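Local coordinates for nicotinate phosphoribosyltransferase (Saccharomyces cerevisiae, PDB 1VLP), which catalyses the ATP-dependent condensation of nicotinate with phosphoribosyl diphosphate to form nicotinate ribonucleotide, the first step from nicotinic acid to NAD, at residues A[242-250]-A[260-268]; A[312-323]-A[350-359]. All coordinates share one frame; numbering follows the deposited sequence.

Contact 1. Residues A[242-250]-A[260-268]; sequences VAHEWVMGV and ANKNAMDCW
W246 and W268 meet because each swings its CG to the far side of CB from the backbone N, chi1 being -175° in W246, which throws both indoles across the gap between helices 244-254 and 260-272. The W246 indole presents its edge to A264. Its NE1 gives a hydrogen bond to A264 O at 3.1 Å, nearly straight at 169°, with the oxygen lying in the plane of the indole. That oxygen already takes the helical N-H of W268, and the two donors reach it from opposite faces of the carbonyl. W268 then brings its six-membered ring edge, CE3 foremost, over one face of W246 in a T-shaped contact: the centroids are 5.0 Å apart and the planes meet at 61°. V250 CG2 sits over the opposite face, so W246 is sandwiched. The W268 ring itself receives V242 CG2 over a face, a CH-pi contact at 3.7 Å from the centroid of the six-membered ring.

Both helices belong to the stretch between parallel strands 222-225 and 279-281 of the barrel-like domain of a type II phosphoribosyltransferase. V242 directly follows T241, a probable nicotinate ligand, and precedes H244, the likely autophosphorylation site, unmodified here. A leucine in place of W246 would probably leave A264 O with its helical N-H alone and open a gap between W268, V250 and the residues M31 and W137 that also touch the indole.

Further along, the axes of 244-250 and 260-268 come within 8.9 Å, with A260 and A264 facing V247 and V250. V247 CG2 nestles against A260 O at 3.4 Å and lies 3.8 Å from A264 CB. N261 OD1 lies beside V247 CG2, while its ND2 is bonded to D289; V250 CG1 comes down on N263 CB at 3.9 Å.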
ATOM      1  N   VAL A 242       8.583   2.954   2.330  1.00 20.51           N
ATOM      2  CA  VAL A 242       8.850   1.524   2.365  1.00 18.55           C
ATOM      3  C   VAL A 242       7.575   0.750   2.824  1.00 18.38           C
ATOM      4  O   VAL A 242       6.721   1.285   3.558  1.00 15.72           O
ATOM      5  CB  VAL A 242      10.031   1.238   3.276  1.00 19.40           C
ATOM      6  CG1 VAL A 242       9.605   1.339   4.763  1.00 23.06           C
ATOM      7  CG2 VAL A 242      10.641  -0.121   2.916  1.00 19.93           C
ATOM      8  N   ALA A 243       7.436  -0.517   2.397  1.00 16.28           N
ATOM      9  CA  ALA A 243       6.303  -1.347   2.807  1.00 14.37           C
ATOM     10  C   ALA A 243       6.807  -2.443   3.757  1.00  7.31           C
ATOM     11  O   ALA A 243       8.003  -2.685   3.816  1.00  7.02           O
ATOM     12  CB  ALA A 243       5.640  -2.008   1.590  1.00 16.16           C
ATOM     13  N   HIS A 244       5.904  -3.094   4.470  1.00  8.02           N
ATOM     14  CA  HIS A 244       6.292  -4.203   5.382  1.00  5.00           C
ATOM     15  C   HIS A 244       7.055  -5.280   4.678  1.00  4.36           C
ATOM     16  O   HIS A 244       7.951  -5.869   5.283  1.00  2.82           O
ATOM     17  CB  HIS A 244       5.102  -4.837   6.103  1.00  6.07           C
ATOM     18  CG  HIS A 244       4.360  -3.907   7.007  1.00 11.12           C
ATOM     19  ND1 HIS A 244       4.888  -3.424   8.184  1.00 12.31           N
ATOM     20  CD2 HIS A 244       3.138  -3.331   6.873  1.00  9.25           C
ATOM     21  CE1 HIS A 244       4.004  -2.613   8.751  1.00 12.33           C
ATOM     22  NE2 HIS A 244       2.930  -2.548   7.975  1.00 14.34           N
ATOM     23  N   GLU A 245       6.723  -5.523   3.402  1.00  5.16           N
ATOM     24  CA  GLU A 245       7.288  -6.672   2.695  1.00  7.32           C
ATOM     25  C   GLU A 245       8.811  -6.570   2.560  1.00  4.43           C
ATOM     26  O   GLU A 245       9.511  -7.580   2.559  1.00  6.13           O
ATOM     27  CB  GLU A 245       6.558  -6.912   1.369  1.00  8.89           C
ATOM     28  CG  GLU A 245       6.765  -5.989   0.304  1.00 11.38           C
ATOM     29  CD  GLU A 245       6.096  -6.469  -1.046  1.00 12.75           C
ATOM     30  OE1 GLU A 245       6.485  -7.564  -1.518  1.00 25.12           O
ATOM     31  OE2 GLU A 245       5.321  -5.712  -1.619  1.00 21.31           O
ATOM     32  N   TRP A 246       9.345  -5.342   2.607  1.00  2.64           N
ATOM     33  CA  TRP A 246      10.782  -5.125   2.608  1.00  3.29           C
ATOM     34  C   TRP A 246      11.457  -5.744   3.785  1.00  3.92           C
ATOM     35  O   TRP A 246      12.284  -6.634   3.600  1.00  2.00           O
ATOM     36  CB  TRP A 246      11.115  -3.627   2.478  1.00  7.45           C
ATOM     37  CG  TRP A 246      12.565  -3.366   2.363  1.00  3.01           C
ATOM     38  CD1 TRP A 246      13.322  -2.635   3.235  1.00  8.45           C
ATOM     39  CD2 TRP A 246      13.457  -3.785   1.316  1.00  5.85           C
ATOM     40  NE1 TRP A 246      14.606  -2.596   2.809  1.00  4.63           N
ATOM     41  CE2 TRP A 246      14.733  -3.281   1.642  1.00  6.26           C
ATOM     42  CE3 TRP A 246      13.306  -4.542   0.134  1.00  4.61           C
ATOM     43  CZ2 TRP A 246      15.864  -3.514   0.840  1.00  9.83           C
ATOM     44  CZ3 TRP A 246      14.419  -4.768  -0.655  1.00  6.80           C
ATOM     45  CH2 TRP A 246      15.668  -4.263  -0.310  1.00  6.11           C
ATOM     46  N   VAL A 247      11.170  -5.312   5.017  1.00  3.00           N
ATOM     47  CA  VAL A 247      11.904  -5.944   6.143  1.00  4.85           C
ATOM     48  C   VAL A 247      11.525  -7.415   6.346  1.00  2.13           C
ATOM     49  O   VAL A 247      12.353  -8.175   6.796  1.00  3.68           O
ATOM     50  CB  VAL A 247      11.884  -5.156   7.506  1.00  8.05           C
ATOM     51  CG1 VAL A 247      10.549  -5.175   8.142  1.00 11.32           C
ATOM     52  CG2 VAL A 247      12.983  -5.735   8.487  1.00  5.80           C
HETATM   53  N   MSE A 248      10.281  -7.777   6.049  1.00  3.26           N
HETATM   54  CA  MSE A 248       9.816  -9.216   6.099  1.00  4.12           C
HETATM   55  C   MSE A 248      10.683 -10.042   5.189  1.00  4.48           C
HETATM   56  O   MSE A 248      11.201 -11.076   5.611  1.00  4.44           O
HETATM   57  CB  MSE A 248       8.350  -9.324   5.716  1.00  2.77           C
HETATM   58  CG  MSE A 248       7.361  -8.670   6.657  1.00  4.89           C
HETATM   59 SE   MSE A 248       5.567  -8.728   5.925  1.00 13.49          SE
HETATM   60  CE  MSE A 248       5.272 -10.655   5.929  1.00  7.28           C
ATOM     61  N   GLY A 249      10.913  -9.593   3.938  1.00  2.54           N
ATOM     62  CA  GLY A 249      11.786 -10.338   3.028  1.00  5.67           C
ATOM     63  C   GLY A 249      13.229 -10.390   3.479  1.00  3.89           C
ATOM     64  O   GLY A 249      13.868 -11.428   3.471  1.00  6.17           O
ATOM     65  N   VAL A 250      13.780  -9.243   3.908  1.00  6.48           N
ATOM     66  CA  VAL A 250      15.133  -9.186   4.457  1.00  3.67           C
ATOM     67  C   VAL A 250      15.351 -10.170   5.601  1.00  5.44           C
ATOM     68  O   VAL A 250      16.342 -10.902   5.622  1.00  6.03           O
ATOM     69  CB  VAL A 250      15.558  -7.714   4.879  1.00  5.67           C
ATOM     70  CG1 VAL A 250      16.846  -7.702   5.627  1.00  9.57           C
ATOM     71  CG2 VAL A 250      15.638  -6.818   3.623  1.00  5.16           C
ATOM     72  N   ALA A 260      17.403  -7.677  11.324  1.00  5.18           N
ATOM     73  CA  ALA A 260      16.633  -7.387  10.105  1.00  4.10           C
ATOM     74  C   ALA A 260      16.251  -5.898   9.966  1.00  4.19           C
ATOM     75  O   ALA A 260      16.365  -5.349   8.878  1.00  2.75           O
ATOM     76  CB  ALA A 260      15.395  -8.230  10.065  1.00  2.71           C
ATOM     77  N   ASN A 261      15.840  -5.238  11.050  1.00  2.61           N
ATOM     78  CA  ASN A 261      15.464  -3.820  10.935  1.00  2.27           C
ATOM     79  C   ASN A 261      16.648  -2.968  10.456  1.00  3.77           C
ATOM     80  O   ASN A 261      16.526  -2.213   9.505  1.00  4.01           O
ATOM     81  CB  ASN A 261      14.810  -3.296  12.202  1.00  4.51           C
ATOM     82  CG  ASN A 261      13.299  -3.509  12.211  1.00  2.48           C
ATOM     83  OD1 ASN A 261      12.621  -3.200  11.233  1.00  3.27           O
ATOM     84  ND2 ASN A 261      12.772  -3.990  13.327  1.00  3.94           N
ATOM     85  N   LYS A 262      17.805  -3.170  11.059  1.00  2.38           N
ATOM     86  CA  LYS A 262      19.014  -2.431  10.676  1.00  5.42           C
ATOM     87  C   LYS A 262      19.459  -2.817   9.271  1.00  4.40           C
ATOM     88  O   LYS A 262      19.794  -1.967   8.461  1.00  4.01           O
ATOM     89  CB  LYS A 262      20.119  -2.704  11.692  1.00  7.65           C
ATOM     90  CG  LYS A 262      21.429  -1.977  11.364  1.00 13.51           C
ATOM     91  CD  LYS A 262      22.282  -1.700  12.584  1.00 22.62           C
ATOM     92  CE  LYS A 262      23.476  -0.797  12.220  1.00 22.21           C
ATOM     93  NZ  LYS A 262      24.170  -1.307  10.969  1.00 21.76           N
ATOM     94  N   ASN A 263      19.436  -4.115   8.950  1.00  5.99           N
ATOM     95  CA  ASN A 263      19.861  -4.560   7.624  1.00  4.36           C
ATOM     96  C   ASN A 263      18.964  -3.999   6.545  1.00  3.77           C
ATOM     97  O   ASN A 263      19.450  -3.573   5.490  1.00  3.56           O
ATOM     98  CB  ASN A 263      19.890  -6.073   7.536  1.00  6.84           C
ATOM     99  CG  ASN A 263      21.080  -6.667   8.261  1.00  6.85           C
ATOM    100  OD1 ASN A 263      22.081  -5.996   8.466  1.00  9.68           O
ATOM    101  ND2 ASN A 263      20.972  -7.937   8.658  1.00 11.78           N
ATOM    102  N   ALA A 264      17.654  -3.962   6.814  1.00  2.00           N
ATOM    103  CA  ALA A 264      16.705  -3.413   5.880  1.00  2.00           C
ATOM    104  C   ALA A 264      16.941  -1.915   5.673  1.00  2.60           C
ATOM    105  O   ALA A 264      16.850  -1.470   4.544  1.00  2.00           O
ATOM    106  CB  ALA A 264      15.247  -3.648   6.310  1.00  5.95           C
HETATM  107  N   MSE A 265      17.187  -1.143   6.734  1.00  4.25           N
HETATM  108  CA  MSE A 265      17.446   0.292   6.548  1.00  4.83           C
HETATM  109  C   MSE A 265      18.730   0.504   5.749  1.00  4.33           C
HETATM  110  O   MSE A 265      18.783   1.323   4.823  1.00  2.85           O
HETATM  111  CB  MSE A 265      17.583   1.028   7.874  1.00  7.63           C
HETATM  112  CG  MSE A 265      16.345   1.015   8.699  1.00  6.22           C
HETATM  113 SE   MSE A 265      16.622   2.200  10.267  1.00 11.91          SE
HETATM  114  CE  MSE A 265      17.892   1.306  11.258  1.00  7.78           C
ATOM    115  N   ASP A 266      19.775  -0.234   6.108  1.00  5.99           N
ATOM    116  CA  ASP A 266      21.019  -0.106   5.382  1.00  6.52           C
ATOM    117  C   ASP A 266      20.811  -0.321   3.917  1.00  7.21           C
ATOM    118  O   ASP A 266      21.335   0.441   3.078  1.00 10.05           O
ATOM    119  CB  ASP A 266      22.030  -1.116   5.882  1.00  8.19           C
ATOM    120  CG  ASP A 266      22.720  -0.676   7.134  1.00 13.68           C
ATOM    121  OD1 ASP A 266      22.913   0.523   7.320  1.00 13.97           O
ATOM    122  OD2 ASP A 266      23.137  -1.552   7.903  1.00  8.60           O
ATOM    123  N   CYS A 267      20.124  -1.392   3.570  0.50  2.00           N
ATOM    124  CA  CYS A 267      19.952  -1.697   2.209  0.50  2.50           C
ATOM    125  C   CYS A 267      19.143  -0.625   1.497  0.50  5.51           C
ATOM    126  O   CYS A 267      19.428  -0.252   0.364  0.50  3.27           O
ATOM    127  CB  CYS A 267      19.213  -3.016   2.039  0.50  7.24           C
ATOM    128  SG  CYS A 267      20.209  -4.450   2.157  0.50  5.67           S
ATOM    129  N   TRP A 268      18.105  -0.133   2.171  1.00  6.03           N
ATOM    130  CA  TRP A 268      17.240   0.881   1.576  1.00  6.07           C
ATOM    131  C   TRP A 268      18.087   2.123   1.305  1.00  4.28           C
ATOM    132  O   TRP A 268      18.056   2.681   0.224  1.00  6.26           O
ATOM    133  CB  TRP A 268      16.053   1.185   2.511  1.00  8.14           C
ATOM    134  CG  TRP A 268      14.930   1.982   1.889  1.00  8.72           C
ATOM    135  CD1 TRP A 268      14.662   3.296   2.059  1.00  5.42           C
ATOM    136  CD2 TRP A 268      13.883   1.472   1.038  1.00  8.66           C
ATOM    137  NE1 TRP A 268      13.515   3.648   1.394  1.00 10.72           N
ATOM    138  CE2 TRP A 268      13.032   2.558   0.733  1.00  9.22           C
ATOM    139  CE3 TRP A 268      13.601   0.214   0.493  1.00  4.45           C
ATOM    140  CZ2 TRP A 268      11.898   2.417  -0.064  1.00 10.89           C
ATOM    141  CZ3 TRP A 268      12.469   0.080  -0.321  1.00  5.33           C
ATOM    142  CH2 TRP A 268      11.645   1.176  -0.586  1.00 10.46           C
TER

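Contact 2. Residues A[312-323]-A[350-359]; sequences PVEYTKKISHHY and YSHAAKENGM
P312, T316 and S320 line one flank of helix 312-326 and meet Y350 and A353 of helix 344-356 and N357 just beyond its end. These are the helices of consecutive beta-alpha units in the parallel sheet, following strands 304-307 and 335-338; the axes of 312-323 and 350-356 approach to 9.5 Å, inclined by 22°.

The apolar contacts begin with a CH-pi contact: P312 CB stands almost over the centre of the Y350 ring, 3.7 Å from its centroid. V313 CG2 lies 4.1 Å from A353 CB. T316 divides its branches: CG2, trans to the backbone N, crosses to N357 CB at 3.8 Å, whereas OG1 turns back to P312 O and also pairs with Y338 OH.

One hydrogen bond joins the two segments. S320 holds OG trans to its own N (chi1 174°), which aims it at N357 O for a short bond of 2.5 Å. Within its own segment, N357 ND2 curls back to A353 O at 2.9 Å, and N357 N reaches the same oxygen from its other face. G358, with positive phi, closes the helix as a Schellman motif.

The chain then delivers selenomethionine M359 beside Y323, a Met-aromatic contact in which SE sits obliquely to the ring and CE, also touching I319 CG2, comes to 3.7 Å from Y323 CD2.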
ATOM      1  N   PRO A 312      -2.938   4.740  17.645  1.00  7.65           N
ATOM      2  CA  PRO A 312      -2.162   5.856  17.101  1.00  8.38           C
ATOM      3  C   PRO A 312      -1.699   6.899  18.134  1.00  7.26           C
ATOM      4  O   PRO A 312      -0.605   7.452  17.985  1.00  5.70           O
ATOM      5  CB  PRO A 312      -3.114   6.500  16.091  1.00  7.07           C
ATOM      6  CG  PRO A 312      -4.033   5.342  15.694  1.00 10.42           C
ATOM      7  CD  PRO A 312      -4.260   4.621  16.983  1.00  9.01           C
ATOM      8  N   VAL A 313      -2.502   7.129  19.177  1.00  6.93           N
ATOM      9  CA  VAL A 313      -2.126   8.100  20.215  1.00  7.64           C
ATOM     10  C   VAL A 313      -0.980   7.564  21.050  1.00  3.54           C
ATOM     11  O   VAL A 313       0.009   8.262  21.262  1.00  5.43           O
ATOM     12  CB  VAL A 313      -3.319   8.480  21.063  1.00  7.96           C
ATOM     13  CG1 VAL A 313      -2.904   9.429  22.186  1.00 10.79           C
ATOM     14  CG2 VAL A 313      -4.387   9.119  20.131  1.00  8.80           C
ATOM     15  N   GLU A 314      -1.078   6.294  21.440  1.00  4.02           N
ATOM     16  CA  GLU A 314      -0.004   5.644  22.171  1.00  5.22           C
ATOM     17  C   GLU A 314       1.283   5.602  21.339  1.00  4.06           C
ATOM     18  O   GLU A 314       2.347   5.918  21.873  1.00  3.36           O
ATOM     19  CB  GLU A 314      -0.435   4.266  22.698  1.00  9.49           C
ATOM     20  CG  GLU A 314      -1.423   4.344  23.900  1.00  9.54           C
ATOM     21  CD  GLU A 314      -0.916   5.244  25.054  1.00 25.93           C
ATOM     22  OE1 GLU A 314       0.219   5.025  25.578  1.00 23.11           O
ATOM     23  OE2 GLU A 314      -1.640   6.194  25.429  1.00 26.77           O
ATOM     24  N   TYR A 315       1.167   5.249  20.062  1.00  4.17           N
ATOM     25  CA  TYR A 315       2.303   5.324  19.127  1.00  4.55           C
ATOM     26  C   TYR A 315       2.950   6.700  19.109  1.00  2.00           C
ATOM     27  O   TYR A 315       4.161   6.842  19.179  1.00  2.00           O
ATOM     28  CB  TYR A 315       1.869   4.930  17.723  1.00  4.70           C
ATOM     29  CG  TYR A 315       3.013   4.822  16.765  1.00  2.09           C
ATOM     30  CD1 TYR A 315       3.797   3.675  16.736  1.00  3.06           C
ATOM     31  CD2 TYR A 315       3.304   5.840  15.881  1.00  2.93           C
ATOM     32  CE1 TYR A 315       4.822   3.563  15.804  1.00  6.07           C
ATOM     33  CE2 TYR A 315       4.314   5.735  14.967  1.00  5.48           C
ATOM     34  CZ  TYR A 315       5.068   4.594  14.923  1.00  7.24           C
ATOM     35  OH  TYR A 315       6.119   4.506  14.019  1.00  7.60           O
ATOM     36  N   THR A 316       2.139   7.725  19.029  1.00  2.00           N
ATOM     37  CA  THR A 316       2.628   9.095  18.920  1.00  2.00           C
ATOM     38  C   THR A 316       3.469   9.481  20.143  1.00  2.40           C
ATOM     39  O   THR A 316       4.546  10.071  20.029  1.00  2.00           O
ATOM     40  CB  THR A 316       1.410  10.055  18.737  1.00  2.79           C
ATOM     41  OG1 THR A 316       0.684   9.708  17.532  1.00  7.07           O
ATOM     42  CG2 THR A 316       1.827  11.580  18.670  1.00  3.72           C
ATOM     43  N   LYS A 317       2.981   9.117  21.319  1.00  2.09           N
ATOM     44  CA  LYS A 317       3.683   9.401  22.553  1.00  2.00           C
ATOM     45  C   LYS A 317       5.035   8.708  22.559  1.00  2.00           C
ATOM     46  O   LYS A 317       6.024   9.320  22.943  1.00  2.00           O
ATOM     47  CB  LYS A 317       2.828   9.008  23.749  1.00  2.00           C
ATOM     48  CG  LYS A 317       1.611   9.943  23.928  1.00  2.00           C
ATOM     49  CD  LYS A 317       0.970   9.843  25.319  1.00 10.76           C
ATOM     50  CE  LYS A 317       0.440   8.528  25.642  1.00 14.47           C
ATOM     51  NZ  LYS A 317      -0.403   8.589  26.912  1.00  9.24           N
ATOM     52  N   LYS A 318       5.038   7.441  22.142  1.00  2.00           N
ATOM     53  CA  LYS A 318       6.237   6.591  22.192  1.00  2.00           C
ATOM     54  C   LYS A 318       7.326   7.167  21.281  1.00  2.00           C
ATOM     55  O   LYS A 318       8.521   7.258  21.661  1.00  2.00           O
ATOM     56  CB  LYS A 318       5.892   5.154  21.793  1.00  2.00           C
ATOM     57  CG  LYS A 318       7.085   4.203  21.743  1.00  6.48           C
ATOM     58  CD  LYS A 318       6.675   2.766  21.363  1.00 11.53           C
ATOM     59  CE  LYS A 318       6.429   1.932  22.596  1.00 18.29           C
ATOM     60  NZ  LYS A 318       5.902   0.625  22.176  1.00 24.00           N
ATOM     61  N   ILE A 319       6.926   7.502  20.057  1.00  2.00           N
ATOM     62  CA  ILE A 319       7.828   8.072  19.049  1.00  2.00           C
ATOM     63  C   ILE A 319       8.353   9.457  19.439  1.00  2.00           C
ATOM     64  O   ILE A 319       9.545   9.749  19.263  1.00  2.00           O
ATOM     65  CB  ILE A 319       7.114   8.146  17.655  1.00  2.73           C
ATOM     66  CG1 ILE A 319       6.935   6.744  17.097  1.00  5.08           C
ATOM     67  CG2 ILE A 319       7.878   8.990  16.690  1.00  3.27           C
ATOM     68  CD1 ILE A 319       8.229   5.940  16.935  1.00  8.74           C
ATOM     69  N   SER A 320       7.483  10.298  19.979  1.00  2.00           N
ATOM     70  CA  SER A 320       7.871  11.616  20.457  1.00  2.00           C
ATOM     71  C   SER A 320       8.929  11.531  21.535  1.00  2.00           C
ATOM     72  O   SER A 320       9.951  12.210  21.470  1.00  2.69           O
ATOM     73  CB  SER A 320       6.641  12.396  20.977  1.00  2.00           C
ATOM     74  OG  SER A 320       7.026  13.625  21.561  1.00  2.00           O
ATOM     75  N   HIS A 321       8.699  10.680  22.534  1.00  2.00           N
ATOM     76  CA  HIS A 321       9.705  10.433  23.566  1.00  2.00           C
ATOM     77  C   HIS A 321      11.014   9.966  22.937  1.00  2.00           C
ATOM     78  O   HIS A 321      12.069  10.410  23.315  1.00  2.00           O
ATOM     79  CB  HIS A 321       9.187   9.389  24.561  1.00  2.00           C
ATOM     80  CG  HIS A 321      10.257   8.865  25.495  1.00  5.97           C
ATOM     81  ND1 HIS A 321      10.849   9.663  26.435  1.00  8.00           N
ATOM     82  CD2 HIS A 321      10.847   7.649  25.605  1.00  8.41           C
ATOM     83  CE1 HIS A 321      11.767   8.979  27.094  1.00  3.48           C
ATOM     84  NE2 HIS A 321      11.774   7.739  26.627  1.00  4.32           N
ATOM     85  N   HIS A 322      10.941   9.064  21.965  1.00  2.00           N
ATOM     86  CA  HIS A 322      12.167   8.607  21.328  1.00  2.42           C
ATOM     87  C   HIS A 322      12.914   9.743  20.675  1.00  2.00           C
ATOM     88  O   HIS A 322      14.102   9.903  20.899  1.00  2.00           O
ATOM     89  CB  HIS A 322      11.916   7.527  20.310  1.00  2.22           C
ATOM     90  CG  HIS A 322      13.177   6.908  19.792  1.00  2.72           C
ATOM     91  ND1 HIS A 322      13.920   6.004  20.530  1.00  4.26           N
ATOM     92  CD2 HIS A 322      13.829   7.078  18.619  1.00  2.00           C
ATOM     93  CE1 HIS A 322      14.970   5.631  19.806  1.00  2.00           C
ATOM     94  NE2 HIS A 322      14.923   6.254  18.643  1.00  3.09           N
ATOM     95  N   TYR A 323      12.239  10.524  19.852  1.00  2.00           N
ATOM     96  CA  TYR A 323      12.928  11.573  19.118  1.00  2.00           C
ATOM     97  C   TYR A 323      13.427  12.738  20.019  1.00  2.00           C
ATOM     98  O   TYR A 323      14.564  13.185  19.877  1.00  2.00           O
ATOM     99  CB  TYR A 323      12.011  12.126  18.052  1.00  2.00           C
ATOM    100  CG  TYR A 323      11.953  11.406  16.719  1.00  2.00           C
ATOM    101  CD1 TYR A 323      13.122  11.116  16.000  1.00  2.00           C
ATOM    102  CD2 TYR A 323      10.721  11.100  16.125  1.00  2.00           C
ATOM    103  CE1 TYR A 323      13.074  10.507  14.749  1.00  2.00           C
ATOM    104  CE2 TYR A 323      10.650  10.500  14.901  1.00  2.00           C
ATOM    105  CZ  TYR A 323      11.821  10.209  14.187  1.00  2.00           C
ATOM    106  OH  TYR A 323      11.677   9.616  12.921  1.00  2.75           O
ATOM    107  N   TYR A 350      -6.002  12.647  15.318  1.00  2.00           N
ATOM    108  CA  TYR A 350      -4.580  12.293  15.338  1.00  4.01           C
ATOM    109  C   TYR A 350      -3.685  13.515  15.062  1.00  2.76           C
ATOM    110  O   TYR A 350      -2.569  13.638  15.655  1.00  2.18           O
ATOM    111  CB  TYR A 350      -4.278  11.133  14.352  1.00  3.84           C
ATOM    112  CG  TYR A 350      -5.082   9.883  14.601  1.00  6.37           C
ATOM    113  CD1 TYR A 350      -5.661   9.629  15.854  1.00 10.24           C
ATOM    114  CD2 TYR A 350      -5.228   8.936  13.599  1.00 11.09           C
ATOM    115  CE1 TYR A 350      -6.430   8.480  16.079  1.00 15.74           C
ATOM    116  CE2 TYR A 350      -5.997   7.796  13.807  1.00 13.08           C
ATOM    117  CZ  TYR A 350      -6.583   7.582  15.054  1.00 16.46           C
ATOM    118  OH  TYR A 350      -7.308   6.437  15.294  1.00 21.76           O
ATOM    119  N   SER A 351      -4.163  14.442  14.250  0.50  2.00           N
ATOM    120  CA  SER A 351      -3.416  15.667  14.041  0.50  2.00           C
ATOM    121  C   SER A 351      -3.234  16.465  15.351  0.50  2.00           C
ATOM    122  O   SER A 351      -2.194  17.032  15.608  0.50  2.00           O
ATOM    123  CB  SER A 351      -4.087  16.533  12.972  0.50  3.99           C
ATOM    124  OG  SER A 351      -5.213  17.229  13.479  0.50  2.00           O
ATOM    125  N   HIS A 352      -4.266  16.458  16.177  1.00  2.00           N
ATOM    126  CA  HIS A 352      -4.196  17.059  17.523  1.00  4.81           C
ATOM    127  C   HIS A 352      -3.187  16.375  18.431  1.00  2.66           C
ATOM    128  O   HIS A 352      -2.390  17.046  19.119  1.00  5.41           O
ATOM    129  CB  HIS A 352      -5.568  17.021  18.167  1.00  9.33           C
ATOM    130  CG  HIS A 352      -6.557  17.910  17.472  1.00 10.26           C
ATOM    131  ND1 HIS A 352      -7.926  17.810  17.654  1.00 15.01           N
ATOM    132  CD2 HIS A 352      -6.367  18.895  16.559  1.00 20.82           C
ATOM    133  CE1 HIS A 352      -8.526  18.714  16.896  1.00 19.82           C
ATOM    134  NE2 HIS A 352      -7.603  19.378  16.217  1.00 16.72           N
ATOM    135  N   ALA A 353      -3.242  15.073  18.464  1.00  3.41           N
ATOM    136  CA  ALA A 353      -2.284  14.279  19.272  1.00  4.10           C
ATOM    137  C   ALA A 353      -0.840  14.528  18.820  1.00  5.16           C
ATOM    138  O   ALA A 353       0.050  14.727  19.647  1.00  2.84           O
ATOM    139  CB  ALA A 353      -2.629  12.763  19.223  1.00  7.27           C
ATOM    140  N   ALA A 354      -0.616  14.591  17.509  1.00  3.28           N
ATOM    141  CA  ALA A 354       0.728  14.887  16.976  1.00  2.27           C
ATOM    142  C   ALA A 354       1.217  16.249  17.484  1.00  4.11           C
ATOM    143  O   ALA A 354       2.318  16.348  18.009  1.00  2.00           O
ATOM    144  CB  ALA A 354       0.706  14.865  15.506  1.00  4.74           C
ATOM    145  N   LYS A 355       0.376  17.264  17.388  1.00  2.26           N
ATOM    146  CA  LYS A 355       0.742  18.612  17.806  1.00  6.42           C
ATOM    147  C   LYS A 355       1.071  18.658  19.314  1.00  2.31           C
ATOM    148  O   LYS A 355       2.073  19.276  19.736  1.00  2.34           O
ATOM    149  CB  LYS A 355      -0.360  19.593  17.467  1.00  9.94           C
ATOM    150  CG  LYS A 355      -0.047  21.040  17.921  1.00 16.27           C
ATOM    151  CD  LYS A 355      -1.046  22.098  17.364  1.00 16.15           C
ATOM    152  CE  LYS A 355      -0.621  23.522  17.783  1.00 28.86           C
ATOM    153  NZ  LYS A 355      -0.861  24.544  16.715  1.00 27.54           N
ATOM    154  N   GLU A 356       0.227  18.014  20.092  1.00  2.23           N
ATOM    155  CA  GLU A 356       0.393  17.901  21.548  1.00  2.00           C
ATOM    156  C   GLU A 356       1.746  17.311  21.916  1.00  2.62           C
ATOM    157  O   GLU A 356       2.378  17.750  22.882  1.00  5.11           O
ATOM    158  CB  GLU A 356      -0.713  17.017  22.154  1.00  3.07           C
ATOM    159  CG  GLU A 356      -0.686  17.000  23.712  1.00 16.36           C
ATOM    160  CD  GLU A 356      -1.829  16.149  24.321  1.00 20.23           C
ATOM    161  OE1 GLU A 356      -2.996  16.646  24.278  1.00 29.20           O
ATOM    162  OE2 GLU A 356      -1.543  15.012  24.837  1.00 17.23           O
ATOM    163  N   ASN A 357       2.196  16.372  21.119  1.00  2.00           N
ATOM    164  CA  ASN A 357       3.412  15.613  21.368  1.00  2.00           C
ATOM    165  C   ASN A 357       4.600  16.044  20.504  1.00  3.16           C
ATOM    166  O   ASN A 357       5.597  15.312  20.380  1.00  5.24           O
ATOM    167  CB  ASN A 357       3.085  14.148  21.173  1.00  2.00           C
ATOM    168  CG  ASN A 357       2.246  13.616  22.276  1.00  3.39           C
ATOM    169  OD1 ASN A 357       2.710  13.502  23.402  1.00  2.00           O
ATOM    170  ND2 ASN A 357       0.961  13.341  21.990  1.00  2.09           N
ATOM    171  N   GLY A 358       4.525  17.247  19.930  1.00  4.08           N
ATOM    172  CA  GLY A 358       5.643  17.817  19.189  1.00  2.47           C
ATOM    173  C   GLY A 358       6.067  17.138  17.927  1.00  3.61           C
ATOM    174  O   GLY A 358       7.261  17.074  17.636  1.00  5.15           O
HETATM  175  N   MSE A 359       5.099  16.610  17.189  1.00  2.00           N
HETATM  176  CA  MSE A 359       5.359  15.882  15.954  1.00  2.00           C
HETATM  177  C   MSE A 359       4.609  16.581  14.847  1.00  4.66           C
HETATM  178  O   MSE A 359       3.497  17.073  15.069  1.00  2.21           O
HETATM  179  CB  MSE A 359       4.885  14.422  16.044  1.00  4.25           C
HETATM  180  CG  MSE A 359       5.570  13.634  17.137  1.00  3.33           C
HETATM  181 SE   MSE A 359       7.521  13.358  16.835  1.00  8.59          SE
HETATM  182  CE  MSE A 359       7.443  12.439  15.174  1.00  8.28           C
TER

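Contact 1 closes before contact 2 opens along the chain, and both fall inside the family region that carries the parallel sheet. Their centres are 24 Å apart, with nearest atoms about 9 Å from each other and no touch. Contact 1 pairs two helices from the excursion between strands 222-225 and 279-281; contact 2 pairs helices that follow strands 304-307 and 335-338. Strands 279-281 and 304-307 are neighbours in the sheet and lie next to the two contacts: V242 rests on L281, and Y323 on V305. R306, a probable nicotinate ligand, has V242 about 6 Å away and I319 about 10 Å, side chain to side chain, placing contact 1 nearer the pocket.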